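Local coordinates for protein esterase (Staphylococcus aureus subsp. aureus USA300_TCH1516, PDB 3D7R) that probably hydrolyses ester bonds, as an esterase-like enzyme with the alpha/beta hydrolase fold, although its natural substrate is not established, at residues Pro201-Asn209 with Leu223-Met232; Val259-His270 with Tyr286-His297. All blocks are in the same frame, centred on the assembly; numbering follows the deposited sequence.

Contact 1 (Pro201-Asn209 with Leu223-Met232); sequences PILDATLSN and LSQFGVNEIM
Gln225 and Asn229, one turn apart on the helix that starts at 225, both reach the carbonyl oxygen of Thr206, and these two bonds carry the polar half of the contact. Gln225 NE2 lies 2.9 Å from Thr206 O and comes in nearly along the C=O axis; its extended chain, with CG anti to the backbone N (chi1 -168°), carries the amide out to the loop. Asn229 ND2 meets the same oxygen at 3.2 Å from above the carbonyl plane, with an almost perfectly straight N-H...O. The acceptor lies in the plane of each amide.

Apolar contacts fill the other half. Leu207 crosses Val228 at about a right angle, its CD1 3.8 Å from Val228 CB and close to both methyls. Farther along the helix the CB of Ala205 rests 4.1 Å from the CE of selenomethionine Met232, whose chain is bent at its second and third torsions, while Ile202 CD1 approaches Leu223 CD2 at 4.2 Å.

Within each segment, short polar links set the shape. An Asx turn joins Asp204 OD1 to Thr206 N, and Thr206 OG1 reaches the same carboxylate oxygen from the same face at 2.6 Å. Ser224 N-caps the helix by accepting from Gly227 N at 3.0 Å.

A helix side is thus joined to an irregular loop through one type I turn, Asp204 to Leu207: two amides grip one carbonyl oxygen from different directions, which should restrict the rotation of the Thr206-Leu207 peptide, alongside the apolar contacts of the buried Leu207, Val228 and Ala205.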
loop_
_atom_site.group_PDB
_atom_site.type_symbol
_atom_site.label_atom_id
_atom_site.label_comp_id
_atom_site.label_asym_id
_atom_site.label_seq_id
_atom_site.Cartn_x
_atom_site.Cartn_y
_atom_site.Cartn_z
ATOM N N PRO A 201 -5.304 -1.803 -3.914
ATOM C CA PRO A 201 -4.104 -2.618 -4.115
ATOM C C PRO A 201 -3.925 -2.909 -5.600
ATOM O O PRO A 201 -4.921 -3.109 -6.304
ATOM C CB PRO A 201 -4.425 -3.933 -3.367
ATOM C CG PRO A 201 -5.918 -4.017 -3.311
ATOM C CD PRO A 201 -6.390 -2.555 -3.238
ATOM N N ILE A 202 -2.683 -2.919 -6.067
ATOM C CA ILE A 202 -2.394 -3.338 -7.438
ATOM C C ILE A 202 -2.117 -4.848 -7.373
ATOM O O ILE A 202 -0.966 -5.287 -7.271
ATOM C CB ILE A 202 -1.200 -2.534 -8.049
ATOM C CG1 ILE A 202 -1.508 -1.034 -8.090
ATOM C CG2 ILE A 202 -0.872 -3.031 -9.466
ATOM C CD1 ILE A 202 -0.238 -0.179 -8.363
ATOM N N LEU A 203 -3.193 -5.632 -7.382
ATOM C CA LEU A 203 -3.115 -7.069 -7.137
ATOM C C LEU A 203 -2.409 -7.894 -8.214
ATOM O O LEU A 203 -1.850 -8.958 -7.925
ATOM C CB LEU A 203 -4.518 -7.620 -6.856
ATOM C CG LEU A 203 -5.113 -7.001 -5.572
ATOM C CD1 LEU A 203 -6.613 -7.208 -5.479
ATOM C CD2 LEU A 203 -4.412 -7.535 -4.322
ATOM N N ASP A 204 -2.442 -7.403 -9.453
ATOM C CA ASP A 204 -1.807 -8.077 -10.576
ATOM C C ASP A 204 -0.958 -7.016 -11.267
ATOM O O ASP A 204 -1.510 -6.082 -11.846
ATOM C CB ASP A 204 -2.901 -8.640 -11.504
ATOM C CG ASP A 204 -2.354 -9.296 -12.778
ATOM O OD1 ASP A 204 -1.127 -9.304 -13.013
ATOM O OD2 ASP A 204 -3.189 -9.795 -13.565
ATOM N N ALA A 205 0.369 -7.140 -11.182
ATOM C CA ALA A 205 1.274 -6.122 -11.723
ATOM C C ALA A 205 1.291 -6.039 -13.256
ATOM O O ALA A 205 1.809 -5.073 -13.819
ATOM C CB ALA A 205 2.698 -6.325 -11.204
ATOM N N THR A 206 0.762 -7.058 -13.931
ATOM C CA THR A 206 0.715 -7.052 -15.397
ATOM C C THR A 206 -0.397 -6.151 -15.922
ATOM O O THR A 206 -0.301 -5.641 -17.049
ATOM C CB THR A 206 0.466 -8.446 -15.992
ATOM O OG1 THR A 206 -0.836 -8.897 -15.604
ATOM C CG2 THR A 206 1.512 -9.448 -15.515
ATOM N N LEU A 207 -1.439 -5.967 -15.102
ATOM C CA LEU A 207 -2.639 -5.204 -15.479
ATOM C C LEU A 207 -3.171 -5.646 -16.849
ATOM O O LEU A 207 -3.548 -4.818 -17.690
ATOM C CB LEU A 207 -2.379 -3.681 -15.419
ATOM C CG LEU A 207 -2.338 -3.029 -14.028
ATOM C CD1 LEU A 207 -1.639 -1.672 -14.068
ATOM C CD2 LEU A 207 -3.740 -2.902 -13.395
ATOM N N SER A 208 -3.211 -6.965 -17.039
ATOM C CA SER A 208 -3.580 -7.594 -18.303
ATOM C C SER A 208 -4.968 -8.255 -18.230
ATOM O O SER A 208 -5.404 -8.858 -19.197
ATOM C CB SER A 208 -2.543 -8.659 -18.675
ATOM O OG SER A 208 -2.568 -9.714 -17.720
ATOM N N ASN A 209 -5.640 -8.151 -17.081
ATOM C CA ASN A 209 -6.990 -8.710 -16.901
ATOM C C ASN A 209 -7.872 -8.309 -18.077
ATOM O O ASN A 209 -8.048 -7.117 -18.341
ATOM C CB ASN A 209 -7.603 -8.198 -15.583
ATOM C CG ASN A 209 -8.908 -8.930 -15.200
ATOM O OD1 ASN A 209 -9.712 -9.284 -16.061
ATOM N ND2 ASN A 209 -9.116 -9.145 -13.895
ATOM N N LEU A 223 -3.212 5.437 -13.102
ATOM C CA LEU A 223 -2.442 4.248 -13.469
ATOM C C LEU A 223 -2.164 4.191 -14.957
ATOM O O LEU A 223 -2.957 4.681 -15.749
ATOM C CB LEU A 223 -3.163 2.970 -13.030
ATOM C CG LEU A 223 -3.275 2.846 -11.505
ATOM C CD1 LEU A 223 -4.062 1.592 -11.151
ATOM C CD2 LEU A 223 -1.891 2.824 -10.855
ATOM N N SER A 224 -1.041 3.557 -15.305
ATOM C CA SER A 224 -0.613 3.301 -16.663
ATOM C C SER A 224 -0.102 1.863 -16.722
ATOM O O SER A 224 0.782 1.501 -15.939
ATOM C CB SER A 224 0.536 4.243 -16.986
ATOM O OG SER A 224 1.194 3.840 -18.167
ATOM N N GLN A 225 -0.657 1.034 -17.610
ATOM C CA GLN A 225 -0.142 -0.334 -17.775
ATOM C C GLN A 225 1.349 -0.263 -18.112
ATOM O O GLN A 225 2.142 -0.926 -17.474
ATOM C CB GLN A 225 -0.868 -1.145 -18.868
ATOM C CG GLN A 225 -0.494 -2.651 -18.785
ATOM C CD GLN A 225 -0.937 -3.501 -19.960
ATOM O OE1 GLN A 225 -1.269 -2.991 -21.025
ATOM N NE2 GLN A 225 -0.928 -4.819 -19.771
ATOM N N PHE A 226 1.714 0.546 -19.108
ATOM C CA PHE A 226 3.132 0.744 -19.458
ATOM C C PHE A 226 3.989 1.129 -18.252
ATOM O O PHE A 226 5.026 0.512 -18.011
ATOM C CB PHE A 226 3.276 1.795 -20.571
ATOM C CG PHE A 226 4.702 2.009 -21.051
ATOM C CD1 PHE A 226 5.447 0.952 -21.593
ATOM C CD2 PHE A 226 5.269 3.285 -21.020
ATOM C CE1 PHE A 226 6.742 1.168 -22.064
ATOM C CE2 PHE A 226 6.568 3.503 -21.473
ATOM C CZ PHE A 226 7.306 2.435 -21.994
ATOM N N GLY A 227 3.573 2.160 -17.513
ATOM C CA GLY A 227 4.320 2.638 -16.331
ATOM C C GLY A 227 4.481 1.585 -15.239
ATOM O O GLY A 227 5.583 1.365 -14.733
ATOM N N VAL A 228 3.387 0.918 -14.882
ATOM C CA VAL A 228 3.414 -0.122 -13.852
ATOM C C VAL A 228 4.278 -1.315 -14.315
ATOM O O VAL A 228 5.180 -1.763 -13.578
ATOM C CB VAL A 228 1.956 -0.537 -13.435
ATOM C CG1 VAL A 228 1.924 -1.790 -12.566
ATOM C CG2 VAL A 228 1.255 0.631 -12.722
ATOM N N ASN A 229 4.044 -1.796 -15.544
ATOM C CA ASN A 229 4.878 -2.875 -16.109
ATOM C C ASN A 229 6.375 -2.553 -16.001
ATOM O O ASN A 229 7.163 -3.332 -15.448
ATOM C CB ASN A 229 4.539 -3.139 -17.590
ATOM C CG ASN A 229 3.158 -3.803 -17.796
ATOM O OD1 ASN A 229 2.692 -3.924 -18.931
ATOM N ND2 ASN A 229 2.515 -4.219 -16.720
ATOM N N GLU A 230 6.765 -1.395 -16.521
ATOM C CA GLU A 230 8.183 -1.031 -16.611
ATOM C C GLU A 230 8.808 -0.855 -15.230
ATOM O O GLU A 230 9.910 -1.335 -14.959
ATOM C CB GLU A 230 8.362 0.231 -17.458
ATOM C CG GLU A 230 8.061 0.034 -18.949
ATOM C CD GLU A 230 9.012 -0.956 -19.619
ATOM O OE1 GLU A 230 10.248 -0.820 -19.508
ATOM O OE2 GLU A 230 8.516 -1.890 -20.253
ATOM N N ILE A 231 8.105 -0.175 -14.340
ATOM C CA ILE A 231 8.650 0.014 -12.992
ATOM C C ILE A 231 8.776 -1.330 -12.264
ATOM O O ILE A 231 9.814 -1.632 -11.681
ATOM C CB ILE A 231 7.823 1.004 -12.172
ATOM C CG1 ILE A 231 7.889 2.400 -12.805
ATOM C CG2 ILE A 231 8.329 1.049 -10.698
ATOM C CD1 ILE A 231 6.945 3.398 -12.115
HETATM N N MSE A 232 7.734 -2.143 -12.337
HETATM C CA MSE A 232 7.719 -3.442 -11.644
HETATM C C MSE A 232 8.724 -4.438 -12.216
HETATM O O MSE A 232 9.307 -5.223 -11.458
HETATM C CB MSE A 232 6.302 -4.043 -11.601
HETATM C CG MSE A 232 5.301 -3.157 -10.877
HETATM SE SE MSE A 232 5.732 -3.005 -8.979
HETATM C CE MSE A 232 5.272 -4.807 -8.408
#

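Contact 2 (Val259-His270 with Tyr286-His297); sequences VYMFGGGREMTH and YIEFYDYPKMVH
Glu267 and His297 meet where two parallel strands have run out into loops. The glutamate CB packs 3.7 Å from His297 CA. CG sits between the backbone N and the carbonyl carbon (chi1 56°), and the chain then extends, bringing CD within 3.8 Å of His297 ND1. At the tip the oxygens divide: OE1 accepts from His297 ND1 at 2.8 Å, in the imidazole plane but from above the carboxylate, whereas OE2 takes Gly264 N on its anti lone pair and also bonds Ser200 OG.

Behind this pair, strands 259-264 and 287-292 form a regular parallel ladder, the two ends of a beta-alpha-beta crossover through helix 270-282. Met261 CE stands over the Phe289 ring, 3.6 Å from its centroid. On the other face of the sheet, the Phe262 and Tyr290 rings lie almost parallel, planes 7° apart, but barely overlap. His270 donates from NE2 to Asp291 OD2 at 2.7 Å, on the syn side of the carboxylate.

Glu267 follows the next-to-last strand and His297 the last, the usual places in this fold, consistent with the acid and histidine of a catalytic triad; bonds to Gly264 and Ser200 would hold the carboxylate, which should steady the imidazole.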
loop_
_atom_site.group_PDB
_atom_site.type_symbol
_atom_site.label_atom_id
_atom_site.label_comp_id
_atom_site.label_asym_id
_atom_site.label_seq_id
_atom_site.Cartn_x
_atom_site.Cartn_y
_atom_site.Cartn_z
ATOM N N VAL A 259 -9.536 -9.688 5.847
ATOM C CA VAL A 259 -9.062 -8.649 4.895
ATOM C C VAL A 259 -10.154 -7.595 4.683
ATOM O O VAL A 259 -11.353 -7.935 4.594
ATOM C CB VAL A 259 -8.574 -9.274 3.532
ATOM C CG1 VAL A 259 -8.122 -8.177 2.519
ATOM C CG2 VAL A 259 -7.411 -10.258 3.746
ATOM N N TYR A 260 -9.743 -6.323 4.657
ATOM C CA TYR A 260 -10.653 -5.189 4.489
ATOM C C TYR A 260 -10.080 -4.418 3.354
ATOM O O TYR A 260 -8.931 -4.001 3.423
ATOM C CB TYR A 260 -10.675 -4.316 5.755
ATOM C CG TYR A 260 -11.092 -5.116 6.965
ATOM C CD1 TYR A 260 -12.396 -5.036 7.442
ATOM C CD2 TYR A 260 -10.202 -6.004 7.592
ATOM C CE1 TYR A 260 -12.813 -5.805 8.534
ATOM C CE2 TYR A 260 -10.614 -6.772 8.702
ATOM C CZ TYR A 260 -11.922 -6.659 9.153
ATOM O OH TYR A 260 -12.369 -7.396 10.234
HETATM N N MSE A 261 -10.841 -4.268 2.282
HETATM C CA MSE A 261 -10.298 -3.665 1.060
HETATM C C MSE A 261 -11.127 -2.464 0.658
HETATM O O MSE A 261 -12.375 -2.486 0.779
HETATM C CB MSE A 261 -10.267 -4.704 -0.079
HETATM C CG MSE A 261 -9.707 -4.182 -1.406
HETATM SE SE MSE A 261 -9.342 -5.670 -2.589
HETATM C CE MSE A 261 -11.159 -6.342 -2.883
ATOM N N PHE A 262 -10.439 -1.432 0.182
ATOM C CA PHE A 262 -11.058 -0.185 -0.261
ATOM C C PHE A 262 -10.590 0.095 -1.677
ATOM O O PHE A 262 -9.409 -0.055 -1.989
ATOM C CB PHE A 262 -10.649 0.993 0.654
ATOM C CG PHE A 262 -11.146 0.852 2.049
ATOM C CD1 PHE A 262 -12.309 1.504 2.442
ATOM C CD2 PHE A 262 -10.488 0.010 2.963
ATOM C CE1 PHE A 262 -12.815 1.347 3.736
ATOM C CE2 PHE A 262 -10.971 -0.151 4.258
ATOM C CZ PHE A 262 -12.148 0.513 4.643
ATOM N N GLY A 263 -11.518 0.479 -2.541
ATOM C CA GLY A 263 -11.145 0.816 -3.899
ATOM C C GLY A 263 -12.223 1.595 -4.590
ATOM O O GLY A 263 -13.307 1.759 -4.040
ATOM N N GLY A 264 -11.905 2.087 -5.792
ATOM C CA GLY A 264 -12.852 2.870 -6.605
ATOM C C GLY A 264 -13.176 2.183 -7.907
ATOM O O GLY A 264 -12.397 1.344 -8.383
ATOM N N GLY A 265 -14.325 2.526 -8.488
ATOM C CA GLY A 265 -14.744 1.970 -9.776
ATOM C C GLY A 265 -14.040 2.626 -10.961
ATOM O O GLY A 265 -14.109 2.113 -12.082
ATOM N N ARG A 266 -13.349 3.742 -10.717
ATOM C CA ARG A 266 -12.620 4.442 -11.791
ATOM C C ARG A 266 -11.109 4.174 -11.811
ATOM O O ARG A 266 -10.323 5.000 -12.303
ATOM C CB ARG A 266 -12.921 5.948 -11.776
ATOM C CG ARG A 266 -14.373 6.221 -12.134
ATOM C CD ARG A 266 -14.740 7.697 -12.300
ATOM N NE ARG A 266 -16.189 7.770 -12.543
ATOM C CZ ARG A 266 -16.934 8.872 -12.484
ATOM N NH1 ARG A 266 -16.392 10.051 -12.192
ATOM N NH2 ARG A 266 -18.238 8.790 -12.713
ATOM N N GLU A 267 -10.698 3.025 -11.293
ATOM C CA GLU A 267 -9.296 2.634 -11.348
ATOM C C GLU A 267 -9.145 1.285 -12.042
ATOM O O GLU A 267 -9.986 0.412 -11.862
ATOM C CB GLU A 267 -8.652 2.620 -9.948
ATOM C CG GLU A 267 -9.345 1.748 -8.897
ATOM C CD GLU A 267 -8.560 1.676 -7.587
ATOM O OE1 GLU A 267 -7.338 1.446 -7.649
ATOM O OE2 GLU A 267 -9.154 1.850 -6.501
HETATM N N MSE A 268 -8.066 1.127 -12.822
HETATM C CA MSE A 268 -7.874 -0.049 -13.689
HETATM C C MSE A 268 -7.702 -1.350 -12.912
HETATM O O MSE A 268 -7.757 -2.431 -13.488
HETATM C CB MSE A 268 -6.630 0.143 -14.561
HETATM C CG MSE A 268 -6.825 0.946 -15.826
HETATM SE SE MSE A 268 -5.036 1.438 -16.561
HETATM C CE MSE A 268 -4.092 -0.177 -16.183
ATOM N N THR A 269 -7.461 -1.227 -11.613
ATOM C CA THR A 269 -7.302 -2.369 -10.694
ATOM C C THR A 269 -8.629 -2.950 -10.289
ATOM O O THR A 269 -8.670 -3.960 -9.589
ATOM C CB THR A 269 -6.615 -1.934 -9.390
ATOM O OG1 THR A 269 -7.268 -0.756 -8.901
ATOM C CG2 THR A 269 -5.146 -1.602 -9.627
ATOM N N HIS A 270 -9.721 -2.303 -10.694
ATOM C CA HIS A 270 -11.024 -2.699 -10.163
ATOM C C HIS A 270 -11.439 -4.141 -10.533
ATOM O O HIS A 270 -11.890 -4.876 -9.649
ATOM C CB HIS A 270 -12.116 -1.653 -10.448
ATOM C CG HIS A 270 -13.440 -1.988 -9.831
ATOM N ND1 HIS A 270 -14.391 -2.754 -10.478
ATOM C CD2 HIS A 270 -13.966 -1.682 -8.619
ATOM C CE1 HIS A 270 -15.446 -2.896 -9.695
ATOM N NE2 HIS A 270 -15.213 -2.252 -8.563
ATOM N N TYR A 286 -12.771 -14.460 5.193
ATOM C CA TYR A 286 -13.400 -13.179 5.503
ATOM C C TYR A 286 -12.838 -12.015 4.675
ATOM O O TYR A 286 -11.642 -11.728 4.721
ATOM C CB TYR A 286 -13.243 -12.852 6.991
ATOM C CG TYR A 286 -14.160 -11.736 7.431
ATOM C CD1 TYR A 286 -15.423 -12.022 7.940
ATOM C CD2 TYR A 286 -13.779 -10.395 7.311
ATOM C CE1 TYR A 286 -16.288 -11.004 8.341
ATOM C CE2 TYR A 286 -14.638 -9.369 7.704
ATOM C CZ TYR A 286 -15.890 -9.692 8.214
ATOM O OH TYR A 286 -16.759 -8.706 8.607
ATOM N N ILE A 287 -13.708 -11.342 3.928
ATOM C CA ILE A 287 -13.312 -10.133 3.200
ATOM C C ILE A 287 -14.443 -9.096 3.239
ATOM O O ILE A 287 -15.611 -9.438 3.009
ATOM C CB ILE A 287 -12.838 -10.453 1.750
ATOM C CG1 ILE A 287 -12.567 -9.146 0.970
ATOM C CG2 ILE A 287 -13.882 -11.344 1.032
ATOM C CD1 ILE A 287 -11.155 -9.031 0.407
ATOM N N GLU A 288 -14.113 -7.846 3.583
ATOM C CA GLU A 288 -15.050 -6.738 3.398
ATOM C C GLU A 288 -14.490 -5.894 2.275
ATOM O O GLU A 288 -13.337 -5.476 2.341
ATOM C CB GLU A 288 -15.185 -5.882 4.675
ATOM C CG GLU A 288 -16.145 -6.434 5.718
ATOM C CD GLU A 288 -16.042 -5.728 7.061
ATOM O OE1 GLU A 288 -15.663 -4.531 7.119
ATOM O OE2 GLU A 288 -16.343 -6.388 8.072
ATOM N N PHE A 289 -15.273 -5.671 1.224
ATOM C CA PHE A 289 -14.836 -4.796 0.156
ATOM C C PHE A 289 -15.729 -3.550 0.169
ATOM O O PHE A 289 -16.946 -3.627 -0.017
ATOM C CB PHE A 289 -14.854 -5.551 -1.187
ATOM C CG PHE A 289 -14.364 -4.752 -2.374
ATOM C CD1 PHE A 289 -13.556 -3.620 -2.219
ATOM C CD2 PHE A 289 -14.690 -5.165 -3.660
ATOM C CE1 PHE A 289 -13.110 -2.892 -3.321
ATOM C CE2 PHE A 289 -14.240 -4.449 -4.791
ATOM C CZ PHE A 289 -13.458 -3.307 -4.615
ATOM N N TYR A 290 -15.116 -2.412 0.457
ATOM C CA TYR A 290 -15.803 -1.139 0.387
ATOM C C TYR A 290 -15.490 -0.550 -0.988
ATOM O O TYR A 290 -14.396 -0.070 -1.232
ATOM C CB TYR A 290 -15.330 -0.221 1.518
ATOM C CG TYR A 290 -15.619 -0.744 2.917
ATOM C CD1 TYR A 290 -16.811 -0.404 3.573
ATOM C CD2 TYR A 290 -14.717 -1.582 3.579
ATOM C CE1 TYR A 290 -17.084 -0.858 4.868
ATOM C CE2 TYR A 290 -14.982 -2.051 4.883
ATOM C CZ TYR A 290 -16.168 -1.678 5.512
ATOM O OH TYR A 290 -16.461 -2.125 6.780
ATOM N N ASP A 291 -16.457 -0.638 -1.888
ATOM C CA ASP A 291 -16.252 -0.327 -3.303
ATOM C C ASP A 291 -16.958 0.988 -3.614
ATOM O O ASP A 291 -18.184 1.083 -3.504
ATOM C CB ASP A 291 -16.835 -1.449 -4.157
ATOM C CG ASP A 291 -16.456 -1.343 -5.637
ATOM O OD1 ASP A 291 -15.779 -0.369 -6.041
ATOM O OD2 ASP A 291 -16.827 -2.272 -6.397
ATOM N N TYR A 292 -16.172 2.000 -3.984
ATOM C CA TYR A 292 -16.693 3.350 -4.260
ATOM C C TYR A 292 -16.795 3.585 -5.772
ATOM O O TYR A 292 -15.810 3.888 -6.417
ATOM C CB TYR A 292 -15.768 4.391 -3.633
ATOM C CG TYR A 292 -15.867 4.498 -2.126
ATOM C CD1 TYR A 292 -16.353 5.665 -1.538
ATOM C CD2 TYR A 292 -15.455 3.453 -1.287
ATOM C CE1 TYR A 292 -16.444 5.791 -0.158
ATOM C CE2 TYR A 292 -15.548 3.574 0.120
ATOM C CZ TYR A 292 -16.047 4.753 0.659
ATOM O OH TYR A 292 -16.134 4.928 2.022
ATOM N N PRO A 293 -17.987 3.439 -6.347
ATOM C CA PRO A 293 -18.104 3.433 -7.820
ATOM C C PRO A 293 -17.462 4.610 -8.566
ATOM O O PRO A 293 -16.911 4.409 -9.649
ATOM C CB PRO A 293 -19.617 3.447 -8.052
ATOM C CG PRO A 293 -20.172 2.802 -6.841
ATOM C CD PRO A 293 -19.293 3.245 -5.689
ATOM N N LYS A 294 -17.496 5.812 -8.004
ATOM C CA LYS A 294 -17.019 6.978 -8.754
ATOM C C LYS A 294 -15.616 7.409 -8.362
ATOM O O LYS A 294 -15.080 8.372 -8.907
ATOM C CB LYS A 294 -18.008 8.135 -8.635
ATOM C CG LYS A 294 -19.379 7.845 -9.306
ATOM C CD LYS A 294 -20.527 8.641 -8.686
ATOM C CE LYS A 294 -20.249 10.131 -8.588
ATOM N NZ LYS A 294 -19.473 10.498 -7.355
HETATM N N MSE A 295 -14.998 6.676 -7.441
HETATM C CA MSE A 295 -13.683 7.081 -6.929
HETATM C C MSE A 295 -12.513 6.639 -7.793
HETATM O O MSE A 295 -12.574 5.603 -8.490
HETATM C CB MSE A 295 -13.484 6.590 -5.492
HETATM C CG MSE A 295 -14.334 7.337 -4.477
HETATM SE SE MSE A 295 -13.927 9.251 -4.450
HETATM C CE MSE A 295 -15.340 9.897 -5.589
ATOM N N VAL A 296 -11.428 7.411 -7.687
ATOM C CA VAL A 296 -10.204 7.194 -8.437
ATOM C C VAL A 296 -9.208 6.320 -7.664
ATOM O O VAL A 296 -9.418 6.016 -6.481
ATOM C CB VAL A 296 -9.536 8.553 -8.847
ATOM C CG1 VAL A 296 -10.527 9.440 -9.637
ATOM C CG2 VAL A 296 -8.971 9.312 -7.633
ATOM N N HIS A 297 -8.127 5.924 -8.340
ATOM C CA HIS A 297 -7.055 5.153 -7.702
ATOM C C HIS A 297 -6.535 5.856 -6.454
ATOM O O HIS A 297 -6.188 7.036 -6.514
ATOM C CB HIS A 297 -5.887 4.939 -8.667
ATOM C CG HIS A 297 -4.765 4.142 -8.068
ATOM N ND1 HIS A 297 -4.914 2.824 -7.687
ATOM C CD2 HIS A 297 -3.490 4.482 -7.759
ATOM C CE1 HIS A 297 -3.774 2.383 -7.180
ATOM N NE2 HIS A 297 -2.895 3.370 -7.210
HETATM O O HOH W 1 -7.816 6.593 -11.035
#

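In the fold
Contact 2 joins the last two strands at one edge of the central sheet and contact 1 a loop and helix beside it, though each mixes buried with more exposed residues. In 259-270 with 286-297 a repeating backbone ladder does most of the joining, with carboxylates of Glu288 and Asp291 on the strand and Glu267 in the loop beyond; in 201-209 with 223-232 no ladder exists, and side-chain amides hold a single carbonyl. Their centres lie about 16 Å apart, yet their edges touch: Leu207 CD1 packs 3.6 Å from Met268 CE, and Leu223 CD1 comes 3.8 Å from His297 ND1. Contact 1 thus lends Leu223 to His297 and Leu207 to the loop that carries Glu267.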